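ORF131 protein (Ralstonia metallidurans, PDB 2WTP) binds copper, apparently changing conformation as it does so, and probably takes part in heavy-metal resistance. Local coordinates at residues S61-V66 with A82-E87; K88-T93 with L107-L112. All coordinates share one frame; numbering follows the deposited sequence. Where two conformers were deposited one is given.

Interaction 1 of 2, residues S61-V66 with A82-E87; sequences SRIIDV and AFRAGE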
# COMPACT_ATOMS: atom_id res chain seq x y z
N SER A 61 5.21 -9.81 -5.10
CA SER A 61 6.19 -8.77 -5.42
C SER A 61 6.55 -7.97 -4.17
O SER A 61 7.49 -7.19 -4.20
CB SER A 61 5.69 -7.79 -6.46
OG SER A 61 4.37 -7.41 -6.24
N ARG A 62 5.84 -8.13 -3.06
CA ARG A 62 6.22 -7.51 -1.77
C ARG A 62 5.53 -8.27 -0.62
O ARG A 62 4.56 -9.00 -0.90
CB ARG A 62 5.87 -6.05 -1.69
CG ARG A 62 4.36 -5.79 -1.89
CD ARG A 62 3.96 -4.28 -1.61
NE ARG A 62 2.65 -4.02 -2.19
CZ ARG A 62 1.90 -3.01 -1.81
NH1 ARG A 62 2.23 -2.27 -0.79
NH2 ARG A 62 0.79 -2.79 -2.50
N ILE A 63 6.01 -8.07 0.59
CA ILE A 63 5.35 -8.67 1.79
C ILE A 63 4.95 -7.47 2.64
O ILE A 63 5.79 -6.56 2.97
CB ILE A 63 6.36 -9.50 2.57
CG1 ILE A 63 6.79 -10.66 1.76
CG2 ILE A 63 5.70 -10.05 3.83
CD1 ILE A 63 7.97 -11.46 2.38
N ILE A 64 3.64 -7.40 2.97
CA ILE A 64 3.12 -6.27 3.79
C ILE A 64 2.96 -6.86 5.21
O ILE A 64 2.29 -7.87 5.42
CB ILE A 64 1.75 -5.84 3.26
CG1 ILE A 64 1.93 -5.15 1.90
CG2 ILE A 64 1.14 -4.79 4.22
CD1 ILE A 64 0.64 -4.72 1.27
N ASP A 65 3.59 -6.23 6.20
CA ASP A 65 3.42 -6.62 7.60
C ASP A 65 2.04 -6.12 8.11
O ASP A 65 1.68 -4.95 7.97
CB ASP A 65 4.55 -5.93 8.43
CG ASP A 65 4.81 -6.61 9.76
OD1 ASP A 65 4.21 -7.66 10.03
OD2 ASP A 65 5.63 -6.08 10.54
N VAL A 66 1.27 -7.01 8.68
CA VAL A 66 -0.05 -6.66 9.22
C VAL A 66 0.11 -6.42 10.74
O VAL A 66 0.41 -7.34 11.48
CB VAL A 66 -1.03 -7.84 8.91
CG1 VAL A 66 -2.40 -7.69 9.67
CG2 VAL A 66 -1.27 -7.96 7.37
N ALA A 82 2.02 -10.57 -0.61
CA ALA A 82 2.00 -11.45 0.56
C ALA A 82 1.82 -10.63 1.80
O ALA A 82 2.23 -9.43 1.86
CB ALA A 82 3.36 -12.23 0.62
N PHE A 83 1.02 -11.17 2.72
CA PHE A 83 0.74 -10.48 3.97
C PHE A 83 1.29 -11.30 5.11
O PHE A 83 1.10 -12.53 5.14
CB PHE A 83 -0.77 -10.35 4.12
CG PHE A 83 -1.43 -9.43 3.09
CD1 PHE A 83 -1.55 -8.08 3.33
CD2 PHE A 83 -1.82 -9.94 1.83
CE1 PHE A 83 -2.19 -7.24 2.36
CE2 PHE A 83 -2.40 -9.14 0.87
CZ PHE A 83 -2.57 -7.76 1.13
N ARG A 84 1.96 -10.63 6.02
CA ARG A 84 2.69 -11.30 7.12
C ARG A 84 2.11 -10.92 8.47
O ARG A 84 1.93 -9.73 8.73
CB ARG A 84 4.18 -10.86 7.03
CG ARG A 84 5.04 -11.09 8.32
CD ARG A 84 6.68 -11.06 8.07
NE ARG A 84 7.27 -12.35 8.61
CZ ARG A 84 7.72 -13.34 7.88
NH1 ARG A 84 7.84 -13.17 6.58
NH2 ARG A 84 8.12 -14.49 8.42
N ALA A 85 1.88 -11.92 9.31
CA ALA A 85 1.62 -11.69 10.74
C ALA A 85 2.60 -12.57 11.49
O ALA A 85 2.54 -13.78 11.39
CB ALA A 85 0.17 -12.12 11.08
N GLY A 86 3.56 -11.95 12.17
CA GLY A 86 4.68 -12.72 12.74
C GLY A 86 5.48 -13.45 11.66
O GLY A 86 5.97 -12.82 10.72
N GLU A 87 5.50 -14.77 11.67
CA GLU A 87 6.14 -15.48 10.58
C GLU A 87 5.13 -16.21 9.76
O GLU A 87 5.50 -16.94 8.83
CB GLU A 87 7.24 -16.45 11.12
CG GLU A 87 8.26 -15.73 12.03
CD GLU A 87 9.02 -14.59 11.33
OE1 GLU A 87 9.22 -14.76 10.09
OE2 GLU A 87 9.33 -13.56 11.95
O HOH W 1 3.70 -8.99 12.06

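Interaction 2 of 2, residues K88-T93 with L107-L112; sequences KIVAWT and LLMPDL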
# COMPACT_ATOMS: atom_id res chain seq x y z
N LYS A 88 3.84 -15.98 10.01
CA LYS A 88 2.85 -16.58 9.12
C LYS A 88 2.63 -15.63 7.91
O LYS A 88 2.44 -14.43 8.09
CB LYS A 88 1.52 -16.75 9.77
CG LYS A 88 0.61 -17.59 8.97
CD LYS A 88 -0.65 -17.74 9.73
CE LYS A 88 -1.57 -18.86 9.19
NZ LYS A 88 -1.20 -19.32 7.85
N ILE A 89 2.76 -16.18 6.71
CA ILE A 89 2.64 -15.41 5.47
C ILE A 89 1.56 -16.04 4.62
O ILE A 89 1.56 -17.28 4.34
CB ILE A 89 4.01 -15.31 4.74
CG1 ILE A 89 5.00 -14.60 5.64
CG2 ILE A 89 3.80 -14.63 3.39
CD1 ILE A 89 6.44 -14.66 5.17
N VAL A 90 0.62 -15.21 4.15
CA VAL A 90 -0.44 -15.67 3.23
C VAL A 90 -0.46 -14.71 2.04
O VAL A 90 -0.51 -13.48 2.26
CB VAL A 90 -1.82 -15.71 3.93
CG1 VAL A 90 -2.91 -16.11 2.95
CG2 VAL A 90 -1.78 -16.74 5.09
N ALA A 91 -0.48 -15.20 0.81
CA ALA A 91 -0.46 -14.34 -0.38
C ALA A 91 -1.72 -14.38 -1.21
O ALA A 91 -2.54 -15.32 -1.06
CB ALA A 91 0.74 -14.75 -1.27
N TRP A 92 -1.96 -13.32 -1.96
CA TRP A 92 -3.19 -13.15 -2.75
C TRP A 92 -2.86 -12.48 -4.04
O TRP A 92 -2.06 -11.52 -4.04
CB TRP A 92 -4.14 -12.29 -1.85
CG TRP A 92 -5.50 -12.25 -2.42
CD1 TRP A 92 -6.02 -11.26 -3.20
CD2 TRP A 92 -6.57 -13.20 -2.15
NE1 TRP A 92 -7.40 -11.53 -3.49
CE2 TRP A 92 -7.72 -12.72 -2.86
CE3 TRP A 92 -6.66 -14.40 -1.41
CZ2 TRP A 92 -8.97 -13.41 -2.76
CZ3 TRP A 92 -7.88 -15.09 -1.41
CH2 TRP A 92 -8.99 -14.58 -2.12
N THR A 93 -3.56 -12.86 -5.12
CA THR A 93 -3.52 -12.14 -6.37
C THR A 93 -4.84 -11.43 -6.56
O THR A 93 -5.89 -12.06 -6.68
CB THR A 93 -3.27 -13.06 -7.59
OG1 THR A 93 -2.02 -13.76 -7.38
CG2 THR A 93 -3.19 -12.24 -8.91
N LEU A 107 -11.55 -11.16 5.36
CA LEU A 107 -12.43 -12.03 4.55
C LEU A 107 -11.62 -12.78 3.51
O LEU A 107 -11.93 -13.91 3.18
CB LEU A 107 -13.55 -11.22 3.87
CG LEU A 107 -14.35 -10.56 4.98
CD1 LEU A 107 -15.51 -9.75 4.31
CD2 LEU A 107 -15.02 -11.59 5.95
N LEU A 108 -10.55 -12.17 3.01
CA LEU A 108 -9.61 -12.88 2.12
C LEU A 108 -8.81 -13.94 2.82
O LEU A 108 -8.51 -15.01 2.26
CB LEU A 108 -8.61 -11.90 1.45
CG LEU A 108 -9.25 -10.71 0.72
CD1 LEU A 108 -8.16 -9.97 0.00
CD2 LEU A 108 -10.45 -11.07 -0.17
N MET A 109 -8.33 -13.64 4.03
CA MET A 109 -7.37 -14.53 4.73
C MET A 109 -7.70 -14.62 6.24
O MET A 109 -7.04 -14.02 7.10
CB MET A 109 -5.93 -14.20 4.43
CG MET A 109 -5.59 -12.79 4.54
SD MET A 109 -3.91 -12.54 3.73
CE MET A 109 -4.07 -12.72 1.98
N PRO A 110 -8.82 -15.29 6.54
CA PRO A 110 -9.28 -15.37 7.92
C PRO A 110 -8.27 -16.08 8.84
O PRO A 110 -8.33 -15.82 10.04
CB PRO A 110 -10.58 -16.17 7.81
CG PRO A 110 -10.58 -16.78 6.51
CD PRO A 110 -9.72 -15.92 5.57
N ASP A 111 -7.37 -16.86 8.27
CA ASP A 111 -6.42 -17.54 9.14
C ASP A 111 -5.16 -16.76 9.40
O ASP A 111 -4.25 -17.25 10.11
CB ASP A 111 -6.09 -18.92 8.56
CG ASP A 111 -7.28 -19.89 8.65
OD1 ASP A 111 -8.18 -19.68 9.54
OD2 ASP A 111 -7.33 -20.84 7.82
N LEU A 112 -5.05 -15.54 8.87
CA LEU A 112 -3.91 -14.68 9.18
C LEU A 112 -4.28 -13.81 10.35
O LEU A 112 -5.14 -12.95 10.27
CB LEU A 112 -3.57 -13.83 7.96
CG LEU A 112 -2.32 -13.06 8.18
CD1 LEU A 112 -1.10 -14.03 8.09
CD2 LEU A 112 -2.29 -12.07 7.07

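Interaction 1 of 2, residues S61-V66 with A82-E87
Ile64 and Phe83 run alongside each other in the same direction where strand 63-65, the outermost strand of a mixed four-stranded sheet within this chain, pairs in parallel with strand 80-85. The pairing illustrates how a parallel strand is held: Ile64 straddles Phe83, its N bonding Ala82 O at 2.7 Å and its O bonding Arg84 N at 2.8 Å. Arg62 O and Val66 N extend the series outward, taking Ala82 N and Arg84 O as partners. Ile63 O accepts a hydrogen bond from Lys67 of the second subunit. The short strand axes are twisted by 34° against each other.

Phe83 can be followed outward. CB borders Ile64 O and Val66 CG2. With CG anti to the carbonyl carbon (chi1 -67°), the ring runs on beside Ile64: CD1 is 4.0 Å from Ile64 CB, Val66 CG2 sits at the ring edge, and CE1 comes 3.9 Å from Ile64 CD1. Leu105, Met109 and Leu112 also touch this side chain.

The other sheet face carries Ile63, whose CG2 lies 3.6 Å from Arg84 CB. Back on the Phe83 face, Arg62 NE is salt-bridged to Glu79 and NH2 hydrogen-bonded to Asn74 O, while Ile64 CD1 lies 3.6 Å above the Arg62 guanidinium plane.

Interaction 2 of 2, residues K88-T93 with L107-L112
Lys88 and Leu112 begin the contact, their side chains passing alongside in opposing senses. The Lys88 methylenes CB, CG and CD line up against Leu112 CD1, which also comes within 3.6 Å of Lys88 O. Farther along, Lys88 CE passes 3.3 Å from Asp111 O, a close approach of a carbon rather than of the ammonium nitrogen.

Two residues on, Val90 divides its branches between two partners. CG1, anti to the backbone N, rests 3.7 Å from Met109 CE, with the sulfur also close, while CG2 faces Leu112 CD1 at 4.1 Å. Both partners belong to a type I beta turn, Met109 to Leu112, which follows directly on helix 105-108 and is closed by Leu112 N to Met109 O at 3.1 Å. Helix end and turn thus pack on the face of the four-stranded sheet that carries Val90 and Trp92, and Ala48 of helix 37-49 touches both Trp92 and Leu108. Ser115 OG bonds to the carbonyl oxygens of both Met109 and Leu112. The Met109 chain bends at chi3 (71°), which brings CE against both Val90 CG1 and Trp92 CB.

At Trp92, that CB lies 3.9 Å from the methyl. The indole crosses Leu108 at about a right angle: Leu108 CD1 makes a CH-pi contact 3.9 Å from the centroid of the five-membered ring, only 9° off its normal, and Leu108 CD2 lies 3.8 Å from Trp92 CZ2. The indole NE1 hydrogen-bonds Tyr51 O.

Interaction 1 is complete in the sequence before interaction 2 begins, and their centres are about 9 Å apart. They share one mixed sheet, in which strand 80-85 of interaction 1 lies beside strand 88-94 of interaction 2, its sequence neighbour. Backbone pairing joins them through Phe83 N and Val90 O, 2.8 Å apart. On one face, Phe83 CD2 packs 3.6 Å from Met109 CE, so the segment after helix 105-108 covers side chains of both strands; on the other, Ala82 meets Ile89. Interaction 1 thus adds the outermost strand of the sheet within this chain, and interaction 2 covers one face of the same sheet.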